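UDP-galactopyranose mutase (Deinococcus radiodurans, PDB 3HDQ) binds FAD and probably interconverts UDP-galactopyranose and UDP-galactofuranose, and is seen here in the oxidized state with its substrate bound. Local coordinates at residues 92-97 against 375-380; 45-50 against 379-384; 59-64 against 332-337. All blocks are in the same frame, centred on the assembly; numbering follows the deposited sequence.

Contact 1: residues 92-97 against 375-380. With FAD (flavin-adenine dinucleotide), chain L.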
# COMPACT_ATOMS: atom_id res chain seq x y z
N LYS A 92 -5.93 21.64 -19.08
CA LYS A 92 -4.49 21.47 -19.20
C LYS A 92 -3.82 21.63 -17.84
O LYS A 92 -2.87 20.92 -17.51
CB LYS A 92 -3.95 22.44 -20.25
CG LYS A 92 -2.45 22.50 -20.42
CD LYS A 92 -2.12 23.46 -21.56
CE LYS A 92 -0.64 23.54 -21.82
NZ LYS A 92 0.08 24.04 -20.61
N ASP A 93 -4.35 22.55 -17.02
CA ASP A 93 -3.82 22.78 -15.68
C ASP A 93 -4.02 21.59 -14.72
O ASP A 93 -3.12 21.27 -13.94
CB ASP A 93 -4.42 24.06 -15.08
CG ASP A 93 -5.93 23.98 -14.90
OD1 ASP A 93 -6.62 23.48 -15.82
OD2 ASP A 93 -6.44 24.43 -13.85
N VAL A 94 -5.19 20.95 -14.75
CA VAL A 94 -5.40 19.76 -13.93
C VAL A 94 -4.42 18.69 -14.39
O VAL A 94 -3.73 18.07 -13.58
CB VAL A 94 -6.83 19.19 -14.04
CG1 VAL A 94 -6.93 17.79 -13.38
CG2 VAL A 94 -7.83 20.17 -13.42
N PHE A 95 -4.33 18.49 -15.71
CA PHE A 95 -3.41 17.50 -16.24
C PHE A 95 -1.95 17.79 -15.83
O PHE A 95 -1.23 16.89 -15.40
CB PHE A 95 -3.55 17.33 -17.75
CG PHE A 95 -2.68 16.24 -18.31
CD1 PHE A 95 -1.50 16.55 -18.98
CD2 PHE A 95 -3.02 14.91 -18.13
CE1 PHE A 95 -0.69 15.54 -19.48
CE2 PHE A 95 -2.21 13.90 -18.61
CZ PHE A 95 -1.05 14.22 -19.29
N GLU A 96 -1.54 19.05 -15.91
CA GLU A 96 -0.17 19.38 -15.51
C GLU A 96 0.06 19.26 -14.00
O GLU A 96 1.10 18.77 -13.56
CB GLU A 96 0.25 20.75 -16.07
CG GLU A 96 0.32 20.73 -17.61
CD GLU A 96 0.99 21.94 -18.22
OE1 GLU A 96 0.92 23.04 -17.64
OE2 GLU A 96 1.59 21.78 -19.30
N TYR A 97 -0.91 19.67 -13.20
CA TYR A 97 -0.81 19.54 -11.76
C TYR A 97 -0.54 18.08 -11.36
O TYR A 97 0.44 17.78 -10.68
CB TYR A 97 -2.07 20.05 -11.09
CG TYR A 97 -2.12 19.72 -9.63
CD1 TYR A 97 -1.40 20.48 -8.71
CD2 TYR A 97 -2.86 18.65 -9.17
CE1 TYR A 97 -1.42 20.17 -7.38
CE2 TYR A 97 -2.89 18.33 -7.84
CZ TYR A 97 -2.16 19.10 -6.94
OH TYR A 97 -2.18 18.79 -5.60
N GLN A 375 -12.60 17.03 -12.38
CA GLN A 375 -13.44 18.11 -11.86
C GLN A 375 -13.26 18.29 -10.37
O GLN A 375 -13.27 19.41 -9.86
CB GLN A 375 -14.93 17.84 -12.15
CG GLN A 375 -15.28 17.82 -13.63
CD GLN A 375 -16.71 17.37 -13.87
OE1 GLN A 375 -17.06 16.22 -13.62
NE2 GLN A 375 -17.53 18.29 -14.36
N VAL A 376 -13.11 17.18 -9.65
CA VAL A 376 -12.80 17.29 -8.22
C VAL A 376 -11.44 17.95 -8.01
O VAL A 376 -11.31 18.84 -7.17
CB VAL A 376 -12.92 15.97 -7.46
CG1 VAL A 376 -12.38 16.12 -6.03
CG2 VAL A 376 -14.39 15.52 -7.42
N VAL A 377 -10.43 17.54 -8.78
CA VAL A 377 -9.13 18.20 -8.68
C VAL A 377 -9.28 19.72 -8.91
O VAL A 377 -8.77 20.54 -8.14
CB VAL A 377 -8.07 17.60 -9.63
CG1 VAL A 377 -6.81 18.44 -9.61
CG2 VAL A 377 -7.74 16.16 -9.24
N ALA A 378 -10.00 20.10 -9.96
CA ALA A 378 -10.20 21.51 -10.28
C ALA A 378 -10.92 22.23 -9.15
O ALA A 378 -10.60 23.37 -8.83
CB ALA A 378 -10.98 21.67 -11.60
N GLN A 379 -11.91 21.55 -8.56
CA GLN A 379 -12.62 22.12 -7.41
C GLN A 379 -11.66 22.37 -6.25
O GLN A 379 -11.69 23.44 -5.63
CB GLN A 379 -13.78 21.20 -6.96
CG GLN A 379 -14.78 21.89 -6.03
CD GLN A 379 -15.78 20.92 -5.39
OE1 GLN A 379 -15.42 19.81 -4.99
NE2 GLN A 379 -17.04 21.36 -5.28
N ALA A 380 -10.83 21.38 -5.95
CA ALA A 380 -9.89 21.48 -4.84
C ALA A 380 -8.85 22.60 -5.04
O ALA A 380 -8.54 23.33 -4.10
CB ALA A 380 -9.20 20.12 -4.60
PA FAD L . -13.90 10.23 -2.31
O1A FAD L . -13.06 9.42 -3.10
O2A FAD L . -15.13 9.58 -2.11
O5B FAD L . -13.17 10.43 -0.96
C5B FAD L . -13.74 10.94 0.18
C4B FAD L . -13.11 10.24 1.34
O4B FAD L . -13.63 10.73 2.53
C3B FAD L . -13.48 8.78 1.30
O3B FAD L . -12.37 7.95 1.13
C2B FAD L . -14.12 8.52 2.62
O2B FAD L . -13.65 7.32 3.12
C1B FAD L . -13.70 9.70 3.44
N9A FAD L . -14.63 9.94 4.54
C8A FAD L . -15.95 10.13 4.50
N7A FAD L . -16.42 10.30 5.71
C5A FAD L . -15.40 10.22 6.56
C6A FAD L . -15.30 10.32 7.93
N6A FAD L . -16.31 10.69 8.64
N1A FAD L . -14.10 10.19 8.53
C2A FAD L . -13.00 9.95 7.80
N3A FAD L . -13.10 9.86 6.45
C4A FAD L . -14.28 9.98 5.84
N1 FAD L . -14.08 9.51 -12.28
C2 FAD L . -13.43 9.70 -13.43
O2 FAD L . -12.93 10.75 -13.70
N3 FAD L . -13.33 8.67 -14.27
C4 FAD L . -13.87 7.47 -13.97
O4 FAD L . -13.79 6.55 -14.71
C4X FAD L . -14.54 7.31 -12.81
N5 FAD L . -15.10 6.12 -12.52
C5X FAD L . -15.76 5.95 -11.36
C6 FAD L . -16.31 4.73 -11.08
C7 FAD L . -16.99 4.55 -9.90
C7M FAD L . -17.59 3.25 -9.58
C8 FAD L . -17.10 5.58 -9.01
C8M FAD L . -17.85 5.34 -7.76
C9 FAD L . -16.54 6.81 -9.30
C9A FAD L . -15.87 7.01 -10.48
N10 FAD L . -15.30 8.21 -10.78
C10 FAD L . -14.65 8.35 -11.95
C1' FAD L . -15.50 9.41 -9.92
C2' FAD L . -14.45 9.55 -8.84
O2' FAD L . -14.57 8.43 -8.04
C3' FAD L . -14.64 10.79 -7.97
O3' FAD L . -14.50 11.97 -8.63
C4' FAD L . -13.50 10.94 -7.03
O4' FAD L . -13.06 9.64 -6.80
C5' FAD L . -14.01 11.63 -5.80
O5' FAD L . -13.05 12.24 -5.02
P FAD L . -13.45 12.75 -3.61
O1P FAD L . -12.28 13.10 -2.90
O2P FAD L . -14.25 13.90 -3.80
O3P FAD L . -14.27 11.63 -2.90
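V94 of helix 92-99 meets V377 and A378 of helix 373-388 with its two methyls, one to each residue. CG1 of V94 lies 3.8 Å from CG1 of V377. CG2 of V94 lies 3.9 Å from CB of A378. The valine therefore straddles two successive residues of the other helix. Its first torsion explains this. CG1 sits anti to the backbone N (chi1 169°), which turns one methyl to the valine and the other to the alanine.

V377 has the same kind of rotamer, with CG1 anti to its own backbone N (chi1 173°). That one methyl does double duty. Besides V94 it touches the ring of Y97, where CD2 of Y97 is 4.0 Å from CG1 of V377. The methyl reaches the ring obliquely. V94 and Y97 are three residues apart, so they lie on the same side of their helix, and the V377 methyl is shared between them. The contact is wholly apolar and mostly buried.

The short helical segments cross at close to a right angle (89°), and their axes come within 9.7 Å. The interface is small, 167 Å² over both sides. The polar end of Y97 is satisfied beyond it, because OH is hydrogen-bonded to E46 of helix 39-50. V376, one residue before V377 on helix 373-388, turns to the cofactor, with its CG1 3.7 Å from O2P of FAD.

V376 and V377 also touch F39, and A380 touches V43, both on helix 39-50, the helix that follows the first strand of the Rossmann-type parallel sheet. Y97 reaches V43 as well, so helices 39-50, 92-99 and 373-388 meet in one cluster.

Contact 2: residues 45-50 against 379-384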
# COMPACT_ATOMS: atom_id res chain seq x y z
N ALA A 45 -4.51 18.87 0.85
CA ALA A 45 -3.42 18.57 1.77
C ALA A 45 -2.08 18.94 1.13
O ALA A 45 -1.21 19.51 1.78
CB ALA A 45 -3.44 17.10 2.17
N GLU A 46 -1.92 18.62 -0.15
CA GLU A 46 -0.67 18.91 -0.84
C GLU A 46 -0.42 20.41 -0.99
O GLU A 46 0.67 20.90 -0.70
CB GLU A 46 -0.62 18.21 -2.21
CG GLU A 46 0.71 18.35 -2.95
CD GLU A 46 0.80 19.64 -3.75
OE1 GLU A 46 -0.22 20.06 -4.34
OE2 GLU A 46 1.89 20.23 -3.81
N ARG A 47 -1.45 21.13 -1.46
CA ARG A 47 -1.36 22.57 -1.64
C ARG A 47 -1.09 23.30 -0.33
O ARG A 47 -0.18 24.10 -0.24
CB ARG A 47 -2.63 23.12 -2.30
CG ARG A 47 -2.84 22.67 -3.74
CD ARG A 47 -1.87 23.37 -4.71
NE ARG A 47 -0.51 22.86 -4.58
CZ ARG A 47 0.58 23.56 -4.84
NH1 ARG A 47 1.78 23.00 -4.69
NH2 ARG A 47 0.48 24.82 -5.23
N LEU A 48 -1.89 23.02 0.70
CA LEU A 48 -1.72 23.68 1.98
C LEU A 48 -0.33 23.36 2.56
O LEU A 48 0.35 24.24 3.11
CB LEU A 48 -2.83 23.28 2.97
CG LEU A 48 -4.19 23.98 3.11
CD1 LEU A 48 -4.16 25.48 2.77
CD2 LEU A 48 -5.33 23.27 2.37
N ALA A 49 0.11 22.11 2.40
CA ALA A 49 1.41 21.68 2.93
C ALA A 49 2.57 22.45 2.30
O ALA A 49 3.54 22.81 2.99
CB ALA A 49 1.60 20.19 2.69
N SER A 50 2.47 22.69 0.99
CA SER A 50 3.54 23.34 0.26
C SER A 50 3.63 24.82 0.64
O SER A 50 4.66 25.46 0.43
CB SER A 50 3.28 23.23 -1.24
OG SER A 50 2.28 24.16 -1.64
N GLN A 379 -11.91 21.55 -8.56
CA GLN A 379 -12.62 22.12 -7.41
C GLN A 379 -11.66 22.37 -6.25
O GLN A 379 -11.69 23.44 -5.63
CB GLN A 379 -13.78 21.20 -6.96
CG GLN A 379 -14.78 21.89 -6.03
CD GLN A 379 -15.78 20.92 -5.39
OE1 GLN A 379 -15.42 19.81 -4.99
NE2 GLN A 379 -17.04 21.36 -5.28
N ALA A 380 -10.83 21.38 -5.95
CA ALA A 380 -9.89 21.48 -4.84
C ALA A 380 -8.85 22.60 -5.04
O ALA A 380 -8.54 23.33 -4.10
CB ALA A 380 -9.20 20.12 -4.60
N LEU A 381 -8.34 22.73 -6.26
CA LEU A 381 -7.38 23.78 -6.58
C LEU A 381 -8.02 25.14 -6.41
O LEU A 381 -7.39 26.07 -5.92
CB LEU A 381 -6.85 23.64 -8.01
CG LEU A 381 -6.01 22.39 -8.28
CD1 LEU A 381 -5.62 22.32 -9.76
CD2 LEU A 381 -4.77 22.36 -7.39
N ALA A 382 -9.28 25.26 -6.83
CA ALA A 382 -9.98 26.54 -6.73
C ALA A 382 -10.31 26.88 -5.28
O ALA A 382 -10.29 28.04 -4.89
CB ALA A 382 -11.25 26.53 -7.59
N THR A 383 -10.60 25.85 -4.48
CA THR A 383 -10.84 26.05 -3.06
C THR A 383 -9.55 26.53 -2.39
O THR A 383 -9.59 27.39 -1.51
CB THR A 383 -11.36 24.77 -2.37
OG1 THR A 383 -12.65 24.45 -2.88
CG2 THR A 383 -11.47 24.96 -0.87
N PHE A 384 -8.41 25.99 -2.81
CA PHE A 384 -7.13 26.39 -2.24
C PHE A 384 -6.86 27.88 -2.48
O PHE A 384 -6.50 28.59 -1.55
CB PHE A 384 -5.98 25.55 -2.80
CG PHE A 384 -4.61 26.03 -2.37
CD1 PHE A 384 -4.24 26.02 -1.03
CD2 PHE A 384 -3.70 26.51 -3.32
CE1 PHE A 384 -2.99 26.46 -0.64
CE2 PHE A 384 -2.45 26.95 -2.94
CZ PHE A 384 -2.09 26.93 -1.60
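F384 lays its ring against R47, and the arginine meets it with its aliphatic part. CB of R47 stands over the middle of one ring face, 3.5 Å from the centroid of the F384 ring and 9° off the normal. This is a CH-pi contact. The two side chains cross at about a right angle. CG and CD of R47 continue over the CD2 side of the ring, with CD of R47 3.9 Å from CD2 of F384. The guanidinium does not stack on the ring, since their planes are 68° apart.

The arginine chain is bent at chi2 and chi3, which folds the guanidinium back to E46 on its own helix. The grip is side-on. NE of R47 gives a 2.8 Å bond to OE1 of E46, and NH1 of R47 gives a 2.9 Å bond to OE2 of E46. The second bond is almost straight. Two bonds of this kind should fix the rotation of the guanidinium. R100 forms a second salt bridge to E46, so the carboxylate probably serves both arginines.

Helix 39-50 follows strand 30-35 of the Rossmann-type parallel sheet, and its start belongs to the FAD site. Helix 373-388 comes from the end of the chain and runs beside it, with the short segments 30° apart and their axes 10.1 Å apart at closest approach.

L48 comes to the rim of the same phenylalanine. Its CD1 lies near the ring plane, 3.7 Å from CE1 of F384. L381 flanks the arginine, with its CD2 4.1 Å from CD of R47. L48 also touches V55 of strand 55-58.

Contact 3: residues 59-64 against 332-337. With FAD (flavin-adenine dinucleotide), chain L.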
# COMPACT_ATOMS: atom_id res chain seq x y z
N ASP A 59 -8.71 9.43 7.26
CA ASP A 59 -9.73 8.69 6.52
C ASP A 59 -10.15 7.49 7.35
O ASP A 59 -9.31 6.84 7.99
CB ASP A 59 -9.21 8.26 5.15
CG ASP A 59 -10.33 7.97 4.14
OD1 ASP A 59 -11.16 7.06 4.38
OD2 ASP A 59 -10.36 8.65 3.09
N ARG A 60 -11.43 7.18 7.34
CA ARG A 60 -11.91 6.02 8.09
C ARG A 60 -11.51 4.73 7.39
O ARG A 60 -11.50 3.67 8.02
CB ARG A 60 -13.43 6.08 8.26
CG ARG A 60 -14.21 5.50 7.09
CD ARG A 60 -15.38 6.39 6.70
NE ARG A 60 -16.41 6.47 7.74
CZ ARG A 60 -17.51 7.21 7.64
NH1 ARG A 60 -17.75 7.93 6.54
NH2 ARG A 60 -18.39 7.24 8.64
N ARG A 61 -11.18 4.81 6.10
CA ARG A 61 -10.70 3.62 5.40
C ARG A 61 -9.25 3.34 5.80
O ARG A 61 -8.59 4.22 6.35
CB ARG A 61 -10.84 3.79 3.88
CG ARG A 61 -12.28 3.65 3.42
CD ARG A 61 -12.47 4.18 2.02
NE ARG A 61 -13.80 3.83 1.51
CZ ARG A 61 -14.37 4.41 0.47
NH1 ARG A 61 -13.74 5.37 -0.19
NH2 ARG A 61 -15.59 4.03 0.09
N PRO A 62 -8.76 2.12 5.55
CA PRO A 62 -7.39 1.80 5.98
C PRO A 62 -6.37 2.15 4.92
O PRO A 62 -5.22 1.73 5.03
CB PRO A 62 -7.41 0.28 6.15
CG PRO A 62 -8.73 -0.21 5.52
CD PRO A 62 -9.41 0.97 4.90
N HIS A 63 -6.76 2.92 3.91
CA HIS A 63 -5.85 3.28 2.83
C HIS A 63 -6.16 4.69 2.35
O HIS A 63 -7.22 5.21 2.64
CB HIS A 63 -6.02 2.30 1.67
CG HIS A 63 -7.40 2.33 1.08
ND1 HIS A 63 -7.87 3.41 0.35
CD2 HIS A 63 -8.41 1.44 1.13
CE1 HIS A 63 -9.11 3.17 -0.03
NE2 HIS A 63 -9.46 1.98 0.43
N ILE A 64 -5.23 5.29 1.61
CA ILE A 64 -5.44 6.61 1.03
C ILE A 64 -6.13 6.50 -0.35
O ILE A 64 -6.42 5.40 -0.82
CB ILE A 64 -4.11 7.38 0.87
CG1 ILE A 64 -3.16 6.63 -0.08
CG2 ILE A 64 -3.45 7.58 2.24
CD1 ILE A 64 -1.83 7.31 -0.32
N ASP A 332 -21.81 2.29 1.36
CA ASP A 332 -21.03 3.53 1.27
C ASP A 332 -21.50 4.39 0.10
O ASP A 332 -21.78 3.87 -0.98
CB ASP A 332 -19.53 3.25 1.11
CG ASP A 332 -18.91 2.65 2.35
OD1 ASP A 332 -19.49 2.80 3.46
OD2 ASP A 332 -17.83 2.03 2.22
N PRO A 333 -21.59 5.71 0.31
CA PRO A 333 -22.16 6.57 -0.73
C PRO A 333 -21.13 6.80 -1.84
O PRO A 333 -20.01 7.18 -1.53
CB PRO A 333 -22.43 7.89 0.01
CG PRO A 333 -21.42 7.91 1.14
CD PRO A 333 -21.09 6.47 1.47
N TYR A 334 -21.52 6.58 -3.10
CA TYR A 334 -20.63 6.81 -4.24
C TYR A 334 -21.18 7.84 -5.23
O TYR A 334 -20.41 8.51 -5.92
CB TYR A 334 -20.34 5.51 -5.00
CG TYR A 334 -19.65 4.43 -4.20
CD1 TYR A 334 -20.17 3.15 -4.14
CD2 TYR A 334 -18.47 4.70 -3.51
CE1 TYR A 334 -19.55 2.17 -3.41
CE2 TYR A 334 -17.84 3.70 -2.78
CZ TYR A 334 -18.39 2.44 -2.73
OH TYR A 334 -17.77 1.43 -2.01
N TYR A 335 -22.50 7.97 -5.31
CA TYR A 335 -23.14 8.88 -6.25
C TYR A 335 -24.19 9.75 -5.57
O TYR A 335 -25.08 9.23 -4.89
CB TYR A 335 -23.90 8.10 -7.33
CG TYR A 335 -23.10 7.15 -8.20
CD1 TYR A 335 -22.80 5.86 -7.77
CD2 TYR A 335 -22.70 7.52 -9.48
CE1 TYR A 335 -22.10 4.99 -8.58
CE2 TYR A 335 -22.00 6.66 -10.29
CZ TYR A 335 -21.71 5.39 -9.84
OH TYR A 335 -21.00 4.53 -10.64
N PRO A 336 -24.14 11.07 -5.78
CA PRO A 336 -25.34 11.85 -5.48
C PRO A 336 -26.42 11.43 -6.47
O PRO A 336 -26.10 10.86 -7.52
CB PRO A 336 -24.91 13.30 -5.78
CG PRO A 336 -23.44 13.25 -6.05
CD PRO A 336 -23.11 11.87 -6.48
N VAL A 337 -27.68 11.71 -6.15
CA VAL A 337 -28.81 11.33 -7.00
C VAL A 337 -29.53 12.57 -7.54
O VAL A 337 -30.55 12.99 -6.99
CB VAL A 337 -29.79 10.44 -6.21
CG1 VAL A 337 -30.92 9.94 -7.11
CG2 VAL A 337 -29.05 9.26 -5.57
PA FAD L . -13.90 10.23 -2.31
O1A FAD L . -13.06 9.42 -3.10
O2A FAD L . -15.13 9.58 -2.11
O5B FAD L . -13.17 10.43 -0.96
C5B FAD L . -13.74 10.94 0.18
C4B FAD L . -13.11 10.24 1.34
O4B FAD L . -13.63 10.73 2.53
C3B FAD L . -13.48 8.78 1.30
O3B FAD L . -12.37 7.95 1.13
C2B FAD L . -14.12 8.52 2.62
O2B FAD L . -13.65 7.32 3.12
C1B FAD L . -13.70 9.70 3.44
N9A FAD L . -14.63 9.94 4.54
C8A FAD L . -15.95 10.13 4.50
N7A FAD L . -16.42 10.30 5.71
C5A FAD L . -15.40 10.22 6.56
C6A FAD L . -15.30 10.32 7.93
N6A FAD L . -16.31 10.69 8.64
N1A FAD L . -14.10 10.19 8.53
C2A FAD L . -13.00 9.95 7.80
N3A FAD L . -13.10 9.86 6.45
C4A FAD L . -14.28 9.98 5.84
N1 FAD L . -14.08 9.51 -12.28
C2 FAD L . -13.43 9.70 -13.43
O2 FAD L . -12.93 10.75 -13.70
N3 FAD L . -13.33 8.67 -14.27
C4 FAD L . -13.87 7.47 -13.97
O4 FAD L . -13.79 6.55 -14.71
C4X FAD L . -14.54 7.31 -12.81
N5 FAD L . -15.10 6.12 -12.52
C5X FAD L . -15.76 5.95 -11.36
C6 FAD L . -16.31 4.73 -11.08
C7 FAD L . -16.99 4.55 -9.90
C7M FAD L . -17.59 3.25 -9.58
C8 FAD L . -17.10 5.58 -9.01
C8M FAD L . -17.85 5.34 -7.76
C9 FAD L . -16.54 6.81 -9.30
C9A FAD L . -15.87 7.01 -10.48
N10 FAD L . -15.30 8.21 -10.78
C10 FAD L . -14.65 8.35 -11.95
C1' FAD L . -15.50 9.41 -9.92
C2' FAD L . -14.45 9.55 -8.84
O2' FAD L . -14.57 8.43 -8.04
C3' FAD L . -14.64 10.79 -7.97
O3' FAD L . -14.50 11.97 -8.63
C4' FAD L . -13.50 10.94 -7.03
O4' FAD L . -13.06 9.64 -6.80
C5' FAD L . -14.01 11.63 -5.80
O5' FAD L . -13.05 12.24 -5.02
P FAD L . -13.45 12.75 -3.61
O1P FAD L . -12.28 13.10 -2.90
O2P FAD L . -14.25 13.90 -3.80
O3P FAD L . -14.27 11.63 -2.90
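R61 reaches across to D332 and Y334 from the loop after strand 55-58, the second strand of the Rossmann-type parallel sheet. In this fold the acidic residue there commonly holds the adenosine ribose, and D59 does so here.

The charged contact is long. NH2 of R61 is 3.7 Å from OD2 of D332, which lies near the guanidinium plane, although the two flat groups are 62° apart. The extended arginine chain carries its head out to this point.

The packing contact uses the same nitrogen. NH2 of R61 is 3.7 Å from CE2 of Y334, at the ring edge. Guanidinium and ring are nearly coplanar (28°), so they meet edge to edge. Y82 adds a cation-pi partner to R61. CB of Y334 also packs against the flavin methyl C8M of FAD, at 3.7 Å. Y334 and Y335 form a classic beta bulge opposite R275.

The hydrogen bonds run mainly to the cofactor ribose. R61 NH1 makes a weak bond of 3.2 Å to O3B of FAD. A leucine in place of R61 is likely to lose that bond and leave D332 without this distant positive partner. Y335 OH is hydrogen-bonded to O1B of the bound UDP-galactose. D59 takes both ribose hydroxyls, one on each carboxylate oxygen: O2B of FAD on OD1 at 2.8 Å, and O3B of FAD on OD2 at 2.9 Å. An Asx turn sets this carboxylate. The backbone N of R61 gives a 2.8 Å bond to OD1 of D59, on its anti lone pair.

How the contacts relate
Contacts 1 and 2 share helix 373-388 and overlap at Q379 and A380. They also touch each other directly. Contact 1 is the more buried and is purely apolar. Contact 2 is partly buried and lies farther from the centre of the chain, and it combines an aromatic face with an arginine held by a carboxylate. Contact 3 stands apart, its centre about 20 Å from the centre of either of the others. It joins a loop to the end of strand 320-336 rather than helix to helix, buries the least surface and relies on charge and the cofactor. FAD touches contacts 1 and 3.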